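Local coordinates for protein ectonucleotide pyrophosphatase/phosphodiesterase family member 5 (Mus musculus, PDB 5VEO) that probably hydrolyses phosphodiester bonds as a zinc-binding ectoenzyme of the nucleotide pyrophosphatase/phosphodiesterase family, with restricted activity on nucleotides, at residues Met41-His46 and Phe345-Phe349; Thr350-Met354 and Asn380-Leu384. The protein carries 1 engineered substitution. All blocks are in the same frame, centred on the assembly; numbering follows the deposited sequence.

Contact 1: residues Met41-His46 and Phe345-Phe349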
loop_
_atom_site.group_PDB
_atom_site.type_symbol
_atom_site.label_atom_id
_atom_site.label_comp_id
_atom_site.label_asym_id
_atom_site.label_seq_id
_atom_site.Cartn_x
_atom_site.Cartn_y
_atom_site.Cartn_z
ATOM N N MET A 41 -0.657 20.802 5.572
ATOM C CA MET A 41 0.274 20.792 6.696
ATOM C C MET A 41 0.032 21.980 7.626
ATOM O O MET A 41 -0.096 21.811 8.844
ATOM C CB MET A 41 1.714 20.798 6.180
ATOM C CG MET A 41 2.105 19.488 5.527
ATOM S SD MET A 41 3.495 19.649 4.384
ATOM C CE MET A 41 4.702 20.398 5.439
ATOM N N LYS A 42 -0.044 23.188 7.060
ATOM C CA LYS A 42 -0.199 24.402 7.868
ATOM C C LYS A 42 -1.501 24.383 8.654
ATOM O O LYS A 42 -1.619 25.025 9.716
ATOM C CB LYS A 42 -0.149 25.611 6.937
ATOM C CG LYS A 42 -0.259 26.981 7.605
ATOM C CD LYS A 42 -0.475 28.074 6.549
ATOM C CE LYS A 42 -0.870 29.423 7.163
ATOM N NZ LYS A 42 -2.356 29.633 7.240
ATOM N N ASN A 43 -2.501 23.682 8.129
ATOM C CA ASN A 43 -3.823 23.650 8.726
ATOM C C ASN A 43 -4.151 22.290 9.316
ATOM O O ASN A 43 -5.322 22.009 9.596
ATOM C CB ASN A 43 -4.845 24.072 7.674
ATOM C CG ASN A 43 -4.698 25.534 7.310
ATOM O OD1 ASN A 43 -5.002 26.410 8.126
ATOM N ND2 ASN A 43 -4.171 25.810 6.129
ATOM N N GLY A 44 -3.151 21.448 9.525
ATOM C CA GLY A 44 -3.391 20.057 9.852
ATOM C C GLY A 44 -2.185 19.391 10.488
ATOM O O GLY A 44 -1.397 20.033 11.192
ATOM N N VAL A 45 -2.062 18.082 10.250
ATOM C CA VAL A 45 -1.031 17.268 10.870
ATOM C C VAL A 45 -0.186 16.619 9.782
ATOM O O VAL A 45 -0.629 16.403 8.654
ATOM C CB VAL A 45 -1.590 16.179 11.812
ATOM C CG1 VAL A 45 -2.393 16.788 12.966
ATOM C CG2 VAL A 45 -2.448 15.176 11.051
ATOM N N HIS A 46 1.044 16.277 10.162
ATOM C CA HIS A 46 2.033 15.706 9.251
ATOM C C HIS A 46 2.909 14.772 10.069
ATOM O O HIS A 46 3.333 15.145 11.160
ATOM C CB HIS A 46 2.851 16.841 8.608
ATOM C CG HIS A 46 3.952 16.407 7.684
ATOM N ND1 HIS A 46 5.092 17.166 7.520
ATOM C CD2 HIS A 46 4.095 15.331 6.868
ATOM C CE1 HIS A 46 5.891 16.576 6.647
ATOM N NE2 HIS A 46 5.308 15.468 6.227
ATOM N N PHE A 345 -8.625 16.835 13.804
ATOM C CA PHE A 345 -7.167 16.885 13.766
ATOM C C PHE A 345 -6.618 18.227 14.244
ATOM O O PHE A 345 -7.233 19.280 14.057
ATOM C CB PHE A 345 -6.681 16.595 12.346
ATOM C CG PHE A 345 -6.706 15.143 11.997
ATOM C CD1 PHE A 345 -7.656 14.629 11.128
ATOM C CD2 PHE A 345 -5.787 14.276 12.564
ATOM C CE1 PHE A 345 -7.665 13.283 10.813
ATOM C CE2 PHE A 345 -5.798 12.932 12.260
ATOM C CZ PHE A 345 -6.756 12.433 11.380
ATOM N N ARG A 346 -5.447 18.176 14.871
ATOM C CA ARG A 346 -4.753 19.395 15.242
ATOM C C ARG A 346 -4.372 20.193 14.005
ATOM O O ARG A 346 -4.467 19.722 12.870
ATOM C CB ARG A 346 -3.517 19.066 16.068
ATOM C CG ARG A 346 -3.880 18.470 17.392
ATOM C CD ARG A 346 -2.697 17.830 18.058
ATOM N NE ARG A 346 -1.782 18.811 18.595
ATOM C CZ ARG A 346 -0.773 18.525 19.412
ATOM N NH1 ARG A 346 -0.556 17.268 19.779
ATOM N NH2 ARG A 346 0.002 19.509 19.879
ATOM N N LYS A 347 -3.930 21.425 14.238
ATOM C CA LYS A 347 -3.553 22.338 13.167
ATOM C C LYS A 347 -2.094 22.739 13.303
ATOM O O LYS A 347 -1.647 23.115 14.396
ATOM C CB LYS A 347 -4.431 23.582 13.184
ATOM C CG LYS A 347 -5.890 23.293 12.875
ATOM C CD LYS A 347 -6.689 24.595 12.890
ATOM C CE LYS A 347 -7.172 25.017 11.504
ATOM N NZ LYS A 347 -6.157 25.898 10.829
ATOM N N ASN A 348 -1.372 22.702 12.190
ATOM C CA ASN A 348 0.041 23.073 12.112
ATOM C C ASN A 348 0.920 22.230 13.042
ATOM O O ASN A 348 1.844 22.741 13.683
ATOM C CB ASN A 348 0.231 24.567 12.403
ATOM C CG ASN A 348 1.503 25.100 11.818
ATOM O OD1 ASN A 348 1.987 24.593 10.799
ATOM N ND2 ASN A 348 2.080 26.116 12.457
ATOM N N PHE A 349 0.659 20.926 13.085
ATOM C CA PHE A 349 1.308 20.004 14.006
ATOM C C PHE A 349 2.114 18.968 13.234
ATOM O O PHE A 349 1.612 18.368 12.269
ATOM C CB PHE A 349 0.281 19.297 14.888
ATOM C CG PHE A 349 0.874 18.263 15.805
ATOM C CD1 PHE A 349 1.709 18.639 16.857
ATOM C CD2 PHE A 349 0.609 16.917 15.623
ATOM C CE1 PHE A 349 2.246 17.684 17.711
ATOM C CE2 PHE A 349 1.132 15.968 16.477
ATOM C CZ PHE A 349 1.977 16.352 17.512
HETATM O O HOH W 1 1.496 19.749 9.844
HETATM O O HOH W 2 -6.830 19.964 10.870
#
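Backbone pairing between two parallel strands carries this contact. Phe349 N donates to Gly44 O at 2.9 Å with an almost linear N-H...O angle of 174°, and His46 N returns a weak bond to Phe349 O (3.0 Å, 129°). Both bonds flank Val45, which is bridged to Phe349 with 4.8 Å between their CA atoms; Val45 CA also sends a CA-H...O contact to Phe349 O (3.2 Å). Lys347 NZ adds a side-chain hydrogen bond to Asn43 OD1 (3.0 Å), while Asn43 ND2 hydrogen-bonds back to the carbonyl of Tyr39 in the preceding helix. Two waters fill the gaps: water 1 lies 2.8 Å from both Met41 O and Phe349 O, and water 2 lies 2.8 Å from Asn43 O and 3.1 Å from Arg346 O. Gly44 CA makes a CA-H...O contact with Arg346 O at 3.2 Å (139° at H), and its phi/psi of -161/-150 is a conformation that suits glycine. Val45 is the apolar centre, its CG2 3.8 Å from Phe345 CD2 and its CG1 4.0 Å from Phe349 CD2 at the ring edge. Phe345 continues inward onto strands 338-341 and 218-222. Helix 35-42 thus ends, turns through Asn43 and Gly44, and enters strand 45-51 just where strand 349-355 joins as the outermost strand of the central mixed sheet in this alkaline phosphatase-like fold.

Contact 2: residues Thr350-Met354 and Asn380-Leu384. With NAG (2-acetamido-2-deoxy-beta-D-glucopyranose), chain G.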
loop_
_atom_site.group_PDB
_atom_site.type_symbol
_atom_site.label_atom_id
_atom_site.label_comp_id
_atom_site.label_asym_id
_atom_site.label_seq_id
_atom_site.Cartn_x
_atom_site.Cartn_y
_atom_site.Cartn_z
ATOM N N THR A 350 3.346 18.739 13.677
ATOM C CA THR A 350 4.215 17.738 13.072
ATOM C C THR A 350 4.631 16.731 14.124
ATOM O O THR A 350 5.110 17.100 15.202
ATOM C CB THR A 350 5.447 18.366 12.434
ATOM O OG1 THR A 350 5.033 19.356 11.500
ATOM C CG2 THR A 350 6.280 17.302 11.693
ATOM N N LYS A 351 4.476 15.466 13.779
ATOM C CA LYS A 351 4.836 14.322 14.591
ATOM C C LYS A 351 5.947 13.542 13.891
ATOM O O LYS A 351 5.944 13.411 12.664
ATOM C CB LYS A 351 3.591 13.456 14.779
ATOM C CG LYS A 351 3.800 12.201 15.498
ATOM C CD LYS A 351 2.465 11.596 15.778
ATOM C CE LYS A 351 2.625 10.191 16.172
ATOM N NZ LYS A 351 2.907 10.049 17.590
ATOM N N GLU A 352 6.883 12.976 14.663
ATOM C CA GLU A 352 8.031 12.345 14.017
ATOM C C GLU A 352 7.668 11.025 13.332
ATOM O O GLU A 352 8.096 10.792 12.196
ATOM C CB GLU A 352 9.167 12.133 15.007
ATOM C CG GLU A 352 10.356 11.399 14.411
ATOM C CD GLU A 352 10.970 12.087 13.182
ATOM O OE1 GLU A 352 10.793 13.318 12.998
ATOM O OE2 GLU A 352 11.657 11.379 12.409
ATOM N N ALA A 353 6.907 10.140 13.996
ATOM C CA ALA A 353 6.776 8.773 13.494
ATOM C C ALA A 353 5.440 8.126 13.831
ATOM O O ALA A 353 4.799 8.451 14.833
ATOM C CB ALA A 353 7.888 7.876 14.055
ATOM N N MET A 354 5.064 7.160 12.996
ATOM C CA MET A 354 3.909 6.319 13.265
ATOM C C MET A 354 4.106 5.010 12.516
ATOM O O MET A 354 4.941 4.912 11.616
ATOM C CB MET A 354 2.615 7.017 12.851
ATOM C CG MET A 354 2.310 6.953 11.380
ATOM S SD MET A 354 0.756 7.795 10.882
ATOM C CE MET A 354 -0.547 6.727 11.434
ATOM N N ASN A 380 -0.726 5.253 20.196
ATOM C CA ASN A 380 0.422 5.763 19.447
ATOM C C ASN A 380 0.088 7.009 18.631
ATOM O O ASN A 380 0.995 7.794 18.329
ATOM C CB ASN A 380 0.970 4.695 18.496
ATOM C CG ASN A 380 1.474 3.447 19.215
ATOM O OD1 ASN A 380 1.411 2.349 18.659
ATOM N ND2 ASN A 380 1.982 3.603 20.433
ATOM N N VAL A 381 -1.175 7.200 18.232
ATOM C CA VAL A 381 -1.528 8.285 17.324
ATOM C C VAL A 381 -2.527 9.265 17.933
ATOM O O VAL A 381 -2.946 10.208 17.261
ATOM C CB VAL A 381 -2.048 7.734 15.979
ATOM C CG1 VAL A 381 -0.913 7.071 15.238
ATOM C CG2 VAL A 381 -3.177 6.753 16.177
ATOM N N GLN A 382 -2.878 9.102 19.210
ATOM C CA GLN A 382 -3.849 10.005 19.824
ATOM C C GLN A 382 -3.379 11.458 19.799
ATOM O O GLN A 382 -4.214 12.368 19.767
ATOM C CB GLN A 382 -4.157 9.561 21.256
ATOM C CG GLN A 382 -2.981 9.592 22.195
ATOM C CD GLN A 382 -3.362 9.203 23.612
ATOM O OE1 GLN A 382 -4.519 9.330 24.011
ATOM N NE2 GLN A 382 -2.391 8.715 24.376
ATOM N N ASP A 383 -2.063 11.705 19.771
ATOM C CA ASP A 383 -1.593 13.090 19.775
ATOM C C ASP A 383 -1.819 13.820 18.456
ATOM O O ASP A 383 -1.585 15.031 18.398
ATOM C CB ASP A 383 -0.106 13.181 20.154
ATOM C CG ASP A 383 0.794 12.274 19.326
ATOM O OD1 ASP A 383 0.327 11.292 18.723
ATOM O OD2 ASP A 383 2.016 12.531 19.316
ATOM N N LEU A 384 -2.286 13.134 17.400
ATOM C CA LEU A 384 -2.689 13.842 16.192
ATOM C C LEU A 384 -4.019 14.573 16.352
ATOM O O LEU A 384 -4.327 15.455 15.544
ATOM C CB LEU A 384 -2.802 12.861 15.024
ATOM C CG LEU A 384 -1.515 12.171 14.613
ATOM C CD1 LEU A 384 -1.823 11.058 13.592
ATOM C CD2 LEU A 384 -0.533 13.191 14.036
HETATM C C1 NAG G . 5.465 0.852 16.080
HETATM C C2 NAG G . 5.653 1.852 17.252
HETATM C C3 NAG G . 6.677 1.333 18.261
HETATM C C4 NAG G . 6.351 -0.090 18.684
HETATM C C5 NAG G . 6.246 -0.976 17.455
HETATM C C6 NAG G . 5.918 -2.406 17.799
HETATM C C7 NAG G . 5.186 4.191 16.705
HETATM C C8 NAG G . 5.757 5.476 16.199
HETATM N N2 NAG G . 6.042 3.168 16.780
HETATM O O3 NAG G . 6.668 2.178 19.406
HETATM O O4 NAG G . 7.370 -0.603 19.534
HETATM O O5 NAG G . 5.193 -0.489 16.613
HETATM O O6 NAG G . 4.545 -2.550 18.137
HETATM O O7 NAG G . 3.978 4.066 16.987
#
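Thr350 opens the segment with its CA-to-CB bond directed away from 380-384, so the contact starts at Lys351, whose CA-to-CB bond points toward that segment. Its CB-to-CE run is extended, with chi1 to chi3 all t, and CD lies 3.8 Å from Leu384 CD2. At the tip, Lys351 NZ forms a salt bridge with Asp383, 3.1 Å to OD1 and 3.2 Å to OD2, and donates a hydrogen bond to Asn380 O at 3.0 Å. The chain turns a corner at Glu352, whose OE1 is held by Asn48 of the adjacent strand. Beyond it, Ala353 O approaches C8 of the NAG, a glycan sugar attached to the protein, at 3.4 Å, and Met354 CA lies 3.6 Å from the same methyl; Asn380 CG is 3.4 Å from NAG O7. Met354 CE packs on Val381 CG1 at 3.8 Å. Three acceptors, Asn380 O and both Asp383 carboxylate oxygens, converge on Lys351 NZ, so one side chain fixes strand 349-355 to the end of helix 378-381 and the residues after it.

From the N terminus, helix 35-42 leads into strand 45-51, and contact 1 closes a loop of 298 intervening residues when 345-349 returns beside it. The chain then runs straight into contact 2, which closes a much shorter loop of 25 residues, containing helix 359-366, when 380-384 comes back to the edge strand. The two closures are in series, neither nesting nor crossing, with centres 11 Å apart. Both reach the same sheet: contact 1 pairs strand 45-51 with the first residue of strand 349-355, contact 2 uses its continuation, and His46 O lies 2.9 Å from Lys351 N, a probable hydrogen bond. Another, Arg346 NH1 to Asp383 O at 2.8 Å, ties 380-384 to 345-349.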